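Local coordinates for protein bottromycin amidohydrolase (Streptomyces purpureus, PDB 6I5S) that probably hydrolyses an amide bond in a thiazoline-containing precursor, using a two-zinc site, as the gatekeeper enzyme of bottromycin biosynthesis, at residues H267-T272 and E339-L344; I332-A337 and A370-G375; R15-E20 and A95-V100; T112-L117 and V136-W141; F40-L45 and P81-V86. All blocks are in the same frame, centred on the assembly; numbering follows the deposited sequence. Where two conformers were deposited one is given.

Contact 1 (H267-T272 and E339-L344)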
# COMPACT_ATOMS: atom_id res chain seq x y z
N HIS A 267 -17.49 1.00 5.87
CA HIS A 267 -16.28 0.50 6.47
C HIS A 267 -15.18 0.30 5.43
O HIS A 267 -15.44 0.01 4.26
CB HIS A 267 -16.60 -0.78 7.21
CG HIS A 267 -17.53 -0.55 8.36
ND1 HIS A 267 -18.80 -1.07 8.41
CD2 HIS A 267 -17.40 0.24 9.47
CE1 HIS A 267 -19.40 -0.66 9.51
NE2 HIS A 267 -18.57 0.13 10.18
N PHE A 268 -13.93 0.50 5.87
CA PHE A 268 -12.76 0.45 5.00
C PHE A 268 -12.32 -0.99 4.87
O PHE A 268 -12.08 -1.66 5.87
CB PHE A 268 -11.63 1.27 5.55
CG PHE A 268 -11.92 2.77 5.60
CD1 PHE A 268 -11.72 3.55 4.49
CD2 PHE A 268 -12.44 3.35 6.73
CE1 PHE A 268 -11.98 4.90 4.52
CE2 PHE A 268 -12.69 4.69 6.78
CZ PHE A 268 -12.45 5.48 5.67
N VAL A 269 -12.17 -1.44 3.62
CA VAL A 269 -11.81 -2.81 3.27
C VAL A 269 -10.60 -2.77 2.34
O VAL A 269 -10.66 -2.13 1.31
CB VAL A 269 -12.99 -3.54 2.58
CG1 VAL A 269 -12.54 -4.88 2.05
CG2 VAL A 269 -14.12 -3.68 3.56
N CYS A 270 -9.51 -3.45 2.71
CA CYS A 270 -8.27 -3.50 1.94
C CYS A 270 -8.05 -4.94 1.51
O CYS A 270 -7.48 -5.73 2.25
CB CYS A 270 -7.10 -2.96 2.78
SG CYS A 270 -5.60 -2.90 1.85
N PRO A 271 -8.50 -5.33 0.31
CA PRO A 271 -8.54 -6.77 -0.03
C PRO A 271 -7.20 -7.39 -0.43
O PRO A 271 -7.09 -8.62 -0.44
CB PRO A 271 -9.55 -6.84 -1.19
CG PRO A 271 -9.55 -5.46 -1.80
CD PRO A 271 -9.28 -4.50 -0.63
N THR A 272 -6.21 -6.58 -0.79
CA THR A 272 -4.90 -7.04 -1.25
C THR A 272 -5.03 -8.19 -2.23
O THR A 272 -4.43 -9.25 -2.07
CB THR A 272 -3.95 -7.41 -0.11
OG1 THR A 272 -4.41 -8.55 0.59
CG2 THR A 272 -3.83 -6.29 0.90
N GLU A 339 -22.16 -2.02 -2.18
CA GLU A 339 -22.97 -1.88 -0.96
C GLU A 339 -22.53 -0.69 -0.10
O GLU A 339 -23.15 -0.44 0.93
CB GLU A 339 -22.90 -3.15 -0.10
CG GLU A 339 -23.49 -4.38 -0.74
CD GLU A 339 -24.99 -4.30 -0.84
OE1 GLU A 339 -25.60 -3.54 -0.06
OE2 GLU A 339 -25.55 -5.01 -1.69
N GLY A 340 -21.48 0.02 -0.48
CA GLY A 340 -21.05 1.20 0.24
C GLY A 340 -19.78 1.04 1.05
O GLY A 340 -19.43 1.97 1.79
N ALA A 341 -19.14 -0.13 1.02
CA ALA A 341 -17.82 -0.27 1.64
C ALA A 341 -16.83 0.66 0.95
O ALA A 341 -17.00 1.07 -0.20
CB ALA A 341 -17.27 -1.70 1.53
N ARG A 342 -15.76 0.96 1.66
CA ARG A 342 -14.77 1.94 1.22
C ARG A 342 -13.51 1.16 0.93
O ARG A 342 -12.72 0.84 1.83
CB ARG A 342 -14.60 3.07 2.27
CG ARG A 342 -15.90 3.86 2.50
CD ARG A 342 -15.80 4.89 3.62
NE ARG A 342 -15.05 6.03 3.09
CZ ARG A 342 -14.80 7.14 3.78
NH1 ARG A 342 -15.26 7.28 5.02
NH2 ARG A 342 -14.09 8.11 3.24
N LEU A 343 -13.27 0.90 -0.33
CA LEU A 343 -12.13 0.07 -0.69
C LEU A 343 -10.82 0.86 -0.62
O LEU A 343 -10.79 2.08 -0.76
CB LEU A 343 -12.28 -0.48 -2.09
CG LEU A 343 -13.32 -1.57 -2.25
CD1 LEU A 343 -13.42 -1.92 -3.78
CD2 LEU A 343 -12.99 -2.78 -1.49
N LEU A 344 -9.74 0.12 -0.39
CA LEU A 344 -8.37 0.64 -0.33
C LEU A 344 -7.50 -0.21 -1.23
O LEU A 344 -7.80 -1.39 -1.52
CB LEU A 344 -7.81 0.60 1.14
CG LEU A 344 -8.65 1.33 2.18
CD1 LEU A 344 -8.17 0.95 3.60
CD2 LEU A 344 -8.46 2.85 1.95
O HOH W 1 -6.35 -3.67 -1.85

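Contact 2 (I332-A337 and A370-G375)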
# COMPACT_ATOMS: atom_id res chain seq x y z
N ILE A 332 -16.13 -10.07 -5.12
CA ILE A 332 -16.64 -9.78 -3.77
C ILE A 332 -16.25 -8.36 -3.35
O ILE A 332 -17.10 -7.62 -2.82
CB ILE A 332 -16.11 -10.81 -2.76
CG1 ILE A 332 -16.74 -12.17 -3.03
CG2 ILE A 332 -16.45 -10.33 -1.34
CD1 ILE A 332 -16.18 -13.28 -2.19
N ALA A 333 -15.00 -7.96 -3.64
CA ALA A 333 -14.55 -6.59 -3.38
C ALA A 333 -15.42 -5.59 -4.13
O ALA A 333 -15.86 -4.59 -3.55
CB ALA A 333 -13.08 -6.44 -3.78
N ARG A 334 -15.76 -5.89 -5.41
CA ARG A 334 -16.64 -4.97 -6.16
C ARG A 334 -18.02 -4.91 -5.53
O ARG A 334 -18.61 -3.83 -5.40
CB ARG A 334 -16.77 -5.37 -7.63
CG ARG A 334 -17.72 -4.40 -8.41
CD ARG A 334 -17.86 -4.73 -9.86
NE ARG A 334 -18.37 -6.07 -10.09
CZ ARG A 334 -18.77 -6.54 -11.26
NH1 ARG A 334 -18.75 -5.75 -12.34
NH2 ARG A 334 -19.20 -7.78 -11.36
N ALA A 335 -18.55 -6.06 -5.14
CA ALA A 335 -19.88 -6.09 -4.57
C ALA A 335 -19.93 -5.33 -3.24
O ALA A 335 -20.92 -4.66 -2.93
CB ALA A 335 -20.33 -7.55 -4.37
N LEU A 336 -18.85 -5.43 -2.46
CA LEU A 336 -18.75 -4.65 -1.23
C LEU A 336 -18.78 -3.14 -1.52
O LEU A 336 -19.49 -2.38 -0.85
CB LEU A 336 -17.47 -5.06 -0.49
CG LEU A 336 -17.53 -6.36 0.30
CD1 LEU A 336 -16.13 -6.85 0.72
CD2 LEU A 336 -18.41 -6.15 1.52
N ALA A 337 -18.02 -2.70 -2.54
CA ALA A 337 -18.03 -1.29 -2.91
C ALA A 337 -19.43 -0.84 -3.31
O ALA A 337 -19.89 0.23 -2.92
CB ALA A 337 -17.05 -1.05 -4.03
N ALA A 370 -12.07 -6.58 -11.89
CA ALA A 370 -13.30 -6.97 -11.19
C ALA A 370 -14.48 -6.06 -11.49
O ALA A 370 -15.61 -6.40 -11.13
CB ALA A 370 -13.03 -7.01 -9.68
N GLY A 371 -14.25 -4.94 -12.19
CA GLY A 371 -15.33 -4.05 -12.62
C GLY A 371 -15.30 -2.67 -11.98
O GLY A 371 -16.17 -1.84 -12.32
N LEU A 372 -14.36 -2.35 -11.12
CA LEU A 372 -14.30 -1.01 -10.55
C LEU A 372 -13.89 -0.01 -11.62
O LEU A 372 -12.95 -0.25 -12.40
CB LEU A 372 -13.29 -0.96 -9.40
CG LEU A 372 -13.79 -0.26 -8.14
CD1 LEU A 372 -14.91 -1.00 -7.56
CD2 LEU A 372 -12.64 -0.09 -7.13
N GLY A 373 -14.57 1.13 -11.66
CA GLY A 373 -14.22 2.17 -12.60
C GLY A 373 -12.99 3.00 -12.18
O GLY A 373 -12.42 2.85 -11.09
N PHE A 374 -12.62 3.93 -13.09
CA PHE A 374 -11.43 4.76 -12.88
C PHE A 374 -11.59 5.63 -11.63
O PHE A 374 -10.69 5.70 -10.79
CB PHE A 374 -11.17 5.64 -14.11
CG PHE A 374 -10.10 6.66 -13.88
CD1 PHE A 374 -8.78 6.29 -13.82
CD2 PHE A 374 -10.41 7.99 -13.71
CE1 PHE A 374 -7.81 7.20 -13.59
CE2 PHE A 374 -9.41 8.93 -13.47
CZ PHE A 374 -8.12 8.53 -13.42
N GLY A 375 -12.73 6.31 -11.52
CA GLY A 375 -12.96 7.18 -10.38
C GLY A 375 -12.93 6.44 -9.07
O GLY A 375 -12.33 6.91 -8.10

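Contact 3 (R15-E20 and A95-V100)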
# COMPACT_ATOMS: atom_id res chain seq x y z
N ARG A 15 17.77 3.11 12.58
CA ARG A 15 18.04 3.75 11.29
C ARG A 15 18.19 2.72 10.17
O ARG A 15 18.66 3.04 9.09
CB ARG A 15 19.29 4.64 11.34
CG ARG A 15 19.18 5.76 12.36
CD ARG A 15 20.30 6.83 12.19
NE ARG A 15 20.29 7.43 10.85
CZ ARG A 15 19.55 8.48 10.49
NH1 ARG A 15 19.61 8.94 9.23
NH2 ARG A 15 18.79 9.11 11.37
N GLY A 16 17.73 1.49 10.41
CA GLY A 16 17.92 0.39 9.45
C GLY A 16 17.31 0.58 8.09
O GLY A 16 17.78 -0.03 7.13
N LEU A 17 16.28 1.41 7.95
CA LEU A 17 15.76 1.65 6.62
C LEU A 17 16.63 2.58 5.79
O LEU A 17 16.44 2.66 4.58
CB LEU A 17 14.37 2.27 6.67
CG LEU A 17 13.26 1.34 7.19
CD1 LEU A 17 11.98 2.06 7.42
CD2 LEU A 17 13.03 0.14 6.18
N LEU A 18 17.57 3.30 6.42
CA LEU A 18 18.32 4.36 5.77
C LEU A 18 19.78 4.22 6.15
O LEU A 18 20.36 5.10 6.78
CB LEU A 18 17.78 5.74 6.14
CG LEU A 18 16.31 5.94 5.75
CD1 LEU A 18 15.73 7.16 6.43
CD2 LEU A 18 16.17 6.06 4.24
N PRO A 19 20.40 3.12 5.77
CA PRO A 19 21.73 2.82 6.27
C PRO A 19 22.77 3.75 5.67
O PRO A 19 22.71 4.14 4.50
CB PRO A 19 21.96 1.37 5.84
CG PRO A 19 21.02 1.13 4.70
CD PRO A 19 19.81 2.00 4.99
N GLU A 20 23.76 4.07 6.50
CA GLU A 20 24.87 4.92 6.06
C GLU A 20 25.63 4.26 4.92
O GLU A 20 25.82 3.04 4.90
CB GLU A 20 25.83 5.20 7.22
CG GLU A 20 25.18 5.74 8.48
CD GLU A 20 25.26 7.24 8.58
OE1 GLU A 20 26.38 7.75 8.80
OE2 GLU A 20 24.21 7.91 8.43
N ALA A 95 1.58 -2.09 3.13
CA ALA A 95 2.94 -2.31 2.68
C ALA A 95 3.77 -2.85 3.84
O ALA A 95 3.45 -2.63 5.00
CB ALA A 95 3.57 -1.03 2.11
N HIS A 96 4.77 -3.66 3.50
CA HIS A 96 5.75 -4.17 4.45
C HIS A 96 7.10 -3.64 3.95
O HIS A 96 7.86 -4.34 3.28
CB HIS A 96 5.71 -5.68 4.56
CG HIS A 96 4.46 -6.18 5.21
ND1 HIS A 96 4.22 -6.03 6.56
CD2 HIS A 96 3.35 -6.76 4.69
CE1 HIS A 96 3.03 -6.53 6.85
NE2 HIS A 96 2.48 -6.97 5.73
N VAL A 97 7.37 -2.39 4.27
CA VAL A 97 8.62 -1.72 3.91
C VAL A 97 9.69 -2.21 4.86
O VAL A 97 9.56 -2.06 6.08
CB VAL A 97 8.44 -0.22 3.98
CG1 VAL A 97 9.80 0.47 3.91
CG2 VAL A 97 7.50 0.19 2.86
N SER A 98 10.74 -2.83 4.30
CA SER A 98 11.86 -3.39 5.04
C SER A 98 13.20 -2.86 4.58
O SER A 98 14.22 -3.14 5.24
CB SER A 98 11.87 -4.93 4.92
OG SER A 98 10.74 -5.46 5.54
N SER A 99 13.23 -2.11 3.49
CA SER A 99 14.49 -1.60 2.95
C SER A 99 14.25 -0.33 2.15
O SER A 99 13.13 -0.01 1.72
CB SER A 99 15.20 -2.63 2.04
OG SER A 99 14.54 -2.71 0.83
N VAL A 100 15.34 0.43 1.99
CA VAL A 100 15.26 1.63 1.15
C VAL A 100 14.88 1.29 -0.29
O VAL A 100 14.27 2.12 -0.98
CB VAL A 100 16.60 2.39 1.22
CG1 VAL A 100 17.73 1.53 0.69
CG2 VAL A 100 16.52 3.69 0.44
O HOH W 2 17.53 -0.40 3.76

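Contact 4 (T112-L117 and V136-W141)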
# COMPACT_ATOMS: atom_id res chain seq x y z
N THR A 112 3.25 8.06 -2.39
CA THR A 112 3.86 9.03 -1.52
C THR A 112 3.56 8.81 -0.04
O THR A 112 4.02 9.60 0.79
CB THR A 112 3.44 10.46 -1.92
OG1 THR A 112 2.02 10.60 -1.90
CG2 THR A 112 3.92 10.82 -3.33
N ALA A 113 2.76 7.79 0.29
CA ALA A 113 2.47 7.40 1.66
C ALA A 113 2.12 5.91 1.66
O ALA A 113 1.79 5.32 0.63
CB ALA A 113 1.32 8.22 2.24
N TYR A 114 2.30 5.28 2.81
CA TYR A 114 1.93 3.87 2.93
C TYR A 114 1.54 3.59 4.39
O TYR A 114 2.05 4.25 5.31
CB TYR A 114 3.08 2.96 2.48
CG TYR A 114 4.39 3.10 3.30
CD1 TYR A 114 4.71 2.21 4.33
CD2 TYR A 114 5.30 4.11 3.01
CE1 TYR A 114 5.87 2.36 5.09
CE2 TYR A 114 6.51 4.26 3.74
CZ TYR A 114 6.80 3.37 4.76
OH TYR A 114 7.92 3.50 5.46
N ARG A 115 0.67 2.60 4.56
CA ARG A 115 0.42 1.99 5.87
C ARG A 115 1.38 0.82 6.04
O ARG A 115 1.39 -0.15 5.26
CB ARG A 115 -1.03 1.53 6.04
CG ARG A 115 -2.02 2.66 5.94
CD ARG A 115 -3.42 2.25 6.46
NE ARG A 115 -3.91 0.99 5.85
CZ ARG A 115 -4.96 0.29 6.25
NH1 ARG A 115 -5.31 -0.84 5.64
NH2 ARG A 115 -5.74 0.69 7.27
N GLN A 116 2.18 0.91 7.07
CA GLN A 116 3.11 -0.14 7.49
C GLN A 116 2.40 -0.99 8.52
O GLN A 116 2.30 -0.60 9.69
CB GLN A 116 4.38 0.44 8.07
CG GLN A 116 5.34 -0.61 8.61
CD GLN A 116 5.94 -1.47 7.51
OE1 GLN A 116 6.07 -1.04 6.37
NE2 GLN A 116 6.30 -2.69 7.86
N LEU A 117 1.91 -2.14 8.09
CA LEU A 117 1.03 -2.95 8.94
C LEU A 117 1.80 -3.96 9.78
O LEU A 117 1.19 -4.86 10.38
CB LEU A 117 -0.05 -3.61 8.06
CG LEU A 117 -1.40 -2.97 8.40
CD1 LEU A 117 -1.43 -1.49 8.23
CD2 LEU A 117 -2.48 -3.60 7.57
N VAL A 136 14.17 12.28 0.61
CA VAL A 136 12.89 12.20 -0.07
C VAL A 136 12.35 10.79 0.13
O VAL A 136 12.98 9.82 -0.30
CB VAL A 136 13.05 12.51 -1.56
CG1 VAL A 136 11.75 12.35 -2.29
CG2 VAL A 136 13.48 13.95 -1.71
N LEU A 137 11.21 10.67 0.80
CA LEU A 137 10.65 9.34 0.99
C LEU A 137 9.14 9.45 1.21
O LEU A 137 8.61 10.53 1.50
CB LEU A 137 11.36 8.60 2.14
CG LEU A 137 11.71 9.38 3.37
CD1 LEU A 137 10.56 10.16 3.84
CD2 LEU A 137 12.19 8.42 4.44
N PRO A 138 8.40 8.36 1.01
CA PRO A 138 6.97 8.37 1.29
C PRO A 138 6.75 8.48 2.80
O PRO A 138 7.56 8.00 3.60
CB PRO A 138 6.48 7.01 0.78
CG PRO A 138 7.64 6.37 0.11
CD PRO A 138 8.90 7.05 0.61
N ARG A 139 5.59 9.05 3.15
CA ARG A 139 5.26 9.22 4.57
C ARG A 139 4.63 7.94 5.11
O ARG A 139 3.64 7.46 4.53
CB ARG A 139 4.28 10.38 4.69
CG ARG A 139 3.85 10.76 6.14
CD ARG A 139 5.03 11.40 6.92
NE ARG A 139 4.56 11.98 8.18
CZ ARG A 139 4.67 13.27 8.53
NH1 ARG A 139 5.27 14.16 7.75
NH2 ARG A 139 4.17 13.65 9.70
N PRO A 140 5.12 7.38 6.22
CA PRO A 140 4.51 6.17 6.79
C PRO A 140 3.40 6.44 7.78
O PRO A 140 3.36 7.47 8.48
CB PRO A 140 5.69 5.48 7.49
CG PRO A 140 6.58 6.65 7.94
CD PRO A 140 6.33 7.80 6.98
N TRP A 141 2.50 5.45 7.86
CA TRP A 141 1.50 5.34 8.92
C TRP A 141 1.80 3.99 9.56
O TRP A 141 1.83 2.96 8.88
CB TRP A 141 0.08 5.42 8.36
CG TRP A 141 -1.07 5.36 9.28
CD1 TRP A 141 -1.79 6.42 9.74
CD2 TRP A 141 -1.69 4.20 9.84
NE1 TRP A 141 -2.81 6.01 10.53
CE2 TRP A 141 -2.77 4.65 10.62
CE3 TRP A 141 -1.42 2.83 9.78
CZ2 TRP A 141 -3.57 3.77 11.34
CZ3 TRP A 141 -2.25 1.95 10.47
CH2 TRP A 141 -3.29 2.43 11.25
O HOH W 3 9.04 6.24 5.05

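Contact 5 (F40-L45 and P81-V86)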
# COMPACT_ATOMS: atom_id res chain seq x y z
N PHE A 40 3.39 25.31 -11.27
CA PHE A 40 3.11 24.42 -12.40
C PHE A 40 1.96 25.05 -13.17
O PHE A 40 0.87 25.25 -12.61
CB PHE A 40 2.74 23.00 -11.93
CG PHE A 40 3.80 22.32 -11.12
CD1 PHE A 40 4.78 21.58 -11.72
CD2 PHE A 40 3.82 22.43 -9.75
CE1 PHE A 40 5.76 20.98 -10.99
CE2 PHE A 40 4.77 21.82 -9.01
CZ PHE A 40 5.75 21.10 -9.62
N LYS A 41 2.17 25.34 -14.45
CA LYS A 41 1.17 26.04 -15.25
C LYS A 41 0.18 25.06 -15.85
O LYS A 41 0.54 23.93 -16.18
CB LYS A 41 1.84 26.83 -16.38
CG LYS A 41 2.50 28.12 -15.93
CD LYS A 41 3.90 28.28 -16.50
CE LYS A 41 3.90 28.24 -18.03
NZ LYS A 41 5.24 28.56 -18.61
N ALA A 42 -1.07 25.51 -15.96
CA ALA A 42 -2.08 24.83 -16.75
C ALA A 42 -2.30 23.39 -16.28
O ALA A 42 -2.25 22.44 -17.06
CB ALA A 42 -1.70 24.86 -18.23
N VAL A 43 -2.59 23.23 -14.98
CA VAL A 43 -2.73 21.92 -14.38
C VAL A 43 -4.21 21.58 -14.36
O VAL A 43 -5.03 22.42 -13.97
CB VAL A 43 -2.16 21.90 -12.94
CG1 VAL A 43 -2.59 20.66 -12.18
CG2 VAL A 43 -0.64 21.98 -12.95
N GLY A 44 -4.55 20.35 -14.79
CA GLY A 44 -5.88 19.82 -14.60
C GLY A 44 -5.93 18.91 -13.37
O GLY A 44 -5.36 17.80 -13.37
N LEU A 45 -6.54 19.37 -12.30
CA LEU A 45 -6.62 18.59 -11.07
C LEU A 45 -7.72 17.56 -11.25
O LEU A 45 -8.88 17.92 -11.50
CB LEU A 45 -6.91 19.47 -9.86
CG LEU A 45 -7.20 18.77 -8.52
CD1 LEU A 45 -6.01 17.94 -8.10
CD2 LEU A 45 -7.59 19.77 -7.41
N PRO A 81 -5.11 24.94 -23.03
CA PRO A 81 -4.95 23.49 -22.92
C PRO A 81 -4.28 23.09 -21.61
O PRO A 81 -3.66 23.91 -20.93
CB PRO A 81 -4.07 23.11 -24.11
CG PRO A 81 -3.34 24.37 -24.48
CD PRO A 81 -4.26 25.52 -24.11
N TYR A 82 -4.43 21.81 -21.26
CA TYR A 82 -3.75 21.29 -20.08
C TYR A 82 -2.31 20.97 -20.43
O TYR A 82 -2.03 20.31 -21.44
CB TYR A 82 -4.44 20.02 -19.57
CG TYR A 82 -5.85 20.18 -19.07
CD1 TYR A 82 -6.11 20.87 -17.88
CD2 TYR A 82 -6.91 19.61 -19.75
CE1 TYR A 82 -7.41 21.00 -17.40
CE2 TYR A 82 -8.23 19.73 -19.28
CZ TYR A 82 -8.47 20.43 -18.10
OH TYR A 82 -9.78 20.55 -17.63
N ASP A 83 -1.37 21.46 -19.62
CA ASP A 83 0.00 20.98 -19.71
C ASP A 83 0.22 19.75 -18.86
O ASP A 83 1.13 18.96 -19.10
CB ASP A 83 0.98 22.06 -19.24
CG ASP A 83 1.09 23.22 -20.21
OD1 ASP A 83 0.51 23.16 -21.31
OD2 ASP A 83 1.74 24.21 -19.83
N TRP A 84 -0.58 19.61 -17.82
CA TRP A 84 -0.42 18.53 -16.87
C TRP A 84 -1.79 18.07 -16.41
O TRP A 84 -2.72 18.88 -16.29
CB TRP A 84 0.34 18.95 -15.63
CG TRP A 84 1.73 19.42 -15.75
CD1 TRP A 84 2.16 20.70 -15.66
CD2 TRP A 84 2.90 18.61 -15.89
NE1 TRP A 84 3.52 20.75 -15.75
CE2 TRP A 84 4.00 19.48 -15.89
CE3 TRP A 84 3.13 17.25 -16.04
CZ2 TRP A 84 5.30 19.03 -16.03
CZ3 TRP A 84 4.43 16.81 -16.17
CH2 TRP A 84 5.49 17.68 -16.15
N TYR A 85 -1.88 16.78 -16.09
CA TYR A 85 -2.99 16.22 -15.33
C TYR A 85 -2.43 15.71 -14.01
O TYR A 85 -1.38 15.05 -14.00
CB TYR A 85 -3.63 15.07 -16.11
CG TYR A 85 -4.22 15.46 -17.41
CD1 TYR A 85 -5.55 15.84 -17.53
CD2 TYR A 85 -3.44 15.47 -18.56
CE1 TYR A 85 -6.10 16.21 -18.79
CE2 TYR A 85 -3.99 15.84 -19.80
CZ TYR A 85 -5.32 16.19 -19.88
OH TYR A 85 -5.88 16.56 -21.11
N VAL A 86 -3.10 16.02 -12.90
CA VAL A 86 -2.55 15.79 -11.58
C VAL A 86 -3.54 15.03 -10.73
O VAL A 86 -4.73 15.38 -10.68
CB VAL A 86 -2.16 17.12 -10.91
CG1 VAL A 86 -1.92 16.95 -9.46
CG2 VAL A 86 -0.89 17.65 -11.60
O HOH W 4 4.76 23.66 -15.76

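Contact 1 (H267-T272 and E339-L344)
Phe268 and Arg342 are paired across two short parallel strands, 268-270 and 342-343, their side chains on the same face, and the pair illustrates how backbone bonds set a register that side chains then fill in. Arg342 uses both of its backbone polar groups: its N donates to His267 O at 2.8 Å, and its O accepts from Val269 N at 3.0 Å. A third bond, Leu344 N to Val269 O, is more bent, with 137° at the hydrogen. CA-H...O contacts from Phe268 to Arg342 O and from Leu343 to Val269 O add to the ladder.

The flat groups form the second kind of contact. The two side chains run side by side, and CD of Arg342 makes a CH-pi contact over the Phe268 face, 4.2 Å from the centroid. A bend at chi3 (77°) then brings Arg342 NE to 3.6 Å from Phe268 CE1. Phe268 CZ sits over the centre of the guanidinium, but the planes are 35° apart, a tilted rather than parallel overlap. NH2 of Arg342 makes salt bridges to Asp384 and Asp387; an alanine here would probably leave both carboxylates without this positive mate and bare the ring face now covered by CD.

Apolar contacts lie on both faces: Leu344 CD1 meets Phe268 CB at 4.0 Å, whereas Leu343 CD2 rests against Val269 CB at 4.1 Å.

Strand 268-270 also bonds to strand 226-228, helix 383-388 packs on Phe268 and Leu344, and Ala93 of strand 84-95 touches Cys270 and Leu344.

Contact 2 (I332-A337 and A370-G375)
Ala337 and Leu372 make the firmer half of this contact, an example of a helix flank meeting the loop between two other helices. Ala337 CB points toward the loop and meets Leu372 CD1 at 4.1 Å. The touch is small, but Leu343 of strand 342-343 touches both Ala337 and Leu372 and so extends this apolar side.

The other half is looser. Arg334 leaves the helix with CG anti to the backbone N (chi1 179°) and reaches the loop, where its CD lies 3.1 Å from Ala370 O and 3.8 Å from Gly371 CA. A bend at chi3 brings NE close to the same oxygen, which lies over one face of the guanidinium. Although Arg334 NE is 3.0 Å from Ala370 O, the angle is poor and no hydrogen bond forms. The arginine is poorly ordered, consistent with a group laid over the loop at the surface rather than gripped by it. Gly371, with a phi of 115°, closes a Schellman motif; a CB at these backbone angles would press on the carbonyl O of Ala370.

Gly371 thus ends helix 358-369 and Gly373 is the N-cap of helix 374-381, while helix 316-338 lies beside this linker and leads on into strand 342-343.

Contact 3 (R15-E20 and A95-V100)
Leu17 carries this contact, reaching from a turn near the N-terminus to the backbone of Ser98 and Ser99. From CB, the first torsion (chi1 -68°) sets CG anti to the carbonyl carbon, and at CG the side chain forks. The methyl CD2 does the touching: it lies 3.4 Å from Ser98 C and 3.5 Å from Ser99 N, pressed on the peptide unit that joins the two serines. The same methyl meets Val97 CG1 at 4.0 Å, so a single carbon spans three consecutive residues of the opposing loop. The Leu17 side chain also touches His123 and Ala126 of helix 121-132.

The backbone of Leu17 adds a second foothold, with its O 3.4 Å from Val100 CB. A water links the segments alongside: it accepts from Val100 N at 2.9 Å and donates only weakly to Leu17 O. With no direct hydrogen bond between them, the segments meet mainly by van der Waals packing, with the water as a weak link. A type I turn, closed by Leu18 N to Arg15 O at 2.9 Å, presents Leu17 at its third position.

The opposing loop follows strand 84-95, holds the zinc ligand His96, and leads through the N-cap Ser99 into helix 100-108. Helix 121-132 covers Leu17 and Leu18, and helix 23-31 packs on Val100 and Pro19.

Contact 4 (T112-L117 and V136-W141)
Tyr114 reaches Pro138 and Pro140 because its chi1 of 61° sets CG between the backbone N and the carbonyl carbon, the crowded position. Trp141, by contrast, has CG anti to the backbone N (chi1 -178°) and lies side by side with Arg115 on the other face of the sheet. The two prolines approach the tyrosine ring differently. Pro138 CB comes in plane at its edge, 3.8 Å from CD2, while Pro140 CA lies over one face toward the rim, and Pro140 CB is 3.6 Å from the hydroxyl OH. A water 3.0 Å from Tyr114 OH donates to Pro138 O.

Opposite, Arg115 CD lies over one face of the indole, toward the rim, and Arg115 CG meets Trp141 CE3 at 3.9 Å. The guanidinium is too far for more than a weak cation-pi attraction; Glu228, Ala93 O and Ser226 hold its nitrogens. Leu117 CD1 touches Trp141 CZ3 at 4.2 Å.

Four backbone bonds zip the strands together: Arg139 N to Thr112 O, Tyr114 N to Arg139 O, Trp141 N to Tyr114 O, and Gln116 N to Trp141 O at 2.8 Å. Just past the strand, Leu117 O accepts from NZ of the carboxylated lysine at position 183, a ligand of both zinc ions.

Strands 111-116 and 139-142, joined through helix 121-132, form a beta-alpha-beta crossover, the repeating unit of the barrel expected of the amidohydrolase superfamily.

Contact 5 (F40-L45 and P81-V86)
Ala42 and Asp83 meet where two parallel strands begin to pair. Ala42 O is gripped twice, by Asp83 N at 2.9 Å, in the carbonyl plane, and weakly by Trp84 N at 3.4 Å. Farther along, Gly44 N donates to Trp84 O in a nearly straight bond (172°), and Val86 N to Gly44 O.

Around this ladder, Val43 divides its methyls: CG1 packs on Val86 CG2 at 3.5 Å, and CG2 on Trp84 CD1 at 4.1 Å. On the other face Tyr82 CE1 comes to 3.4 Å from Gly44 CA, where a CB would collide with the ring. The carboxylate of Asp83 lies against Ala42 CB, with CG 3.8 Å from it, and an alanine here removes that carboxylate, which would probably open a gap beside Ala42 CB and leave Lys41 without this nearby opposite charge.

Ala42 marks a corner, its phi and psi of 59° and 54° turning the chain from strand 38-41 of an antiparallel sheet into strand 43-45 of the mixed sheet; this is consistent with the small beta domain that accompanies the barrel in many amidohydrolases.

Asp58 OD1 accepts from Ala42 N and helps fix the corner. Tyr82 is held through its OH by Ala54 O. A water in the plane of the indole accepts from Trp84 NE1 at 3.2 Å. Arg406 bonds to Asp83 O and makes a cation-pi contact with Trp84, which Phe404 meets edge-to-face.

In the fold
Contacts 3 and 4 both border the zinc site and touch each other: Val97 N lies 2.8 Å from Gln116 OE1, and Ala95 N 2.9 Å from Arg115 O, both probable hydrogen bonds. Contact 3 supplies the zinc ligand His96, and the Leu117 side chain of contact 4 is about 5 Å from a zinc ion. In contact 1 the side chain of Cys270 is about 9 Å from a zinc ion, Thr272 OG1 is hydrogen-bonded to the zinc ligand His229, and Leu344 CD1 packs 3.9 Å from Arg115 NH1 of contact 4. Contact 2 adjoins contact 1, with Ala341 N 2.9 Å from Leu336 O. Contact 5 touches none of the others; its nearest atoms are about 8 Å from contact 2 and about 10 Å from contact 4, with which it shares the mixed sheet.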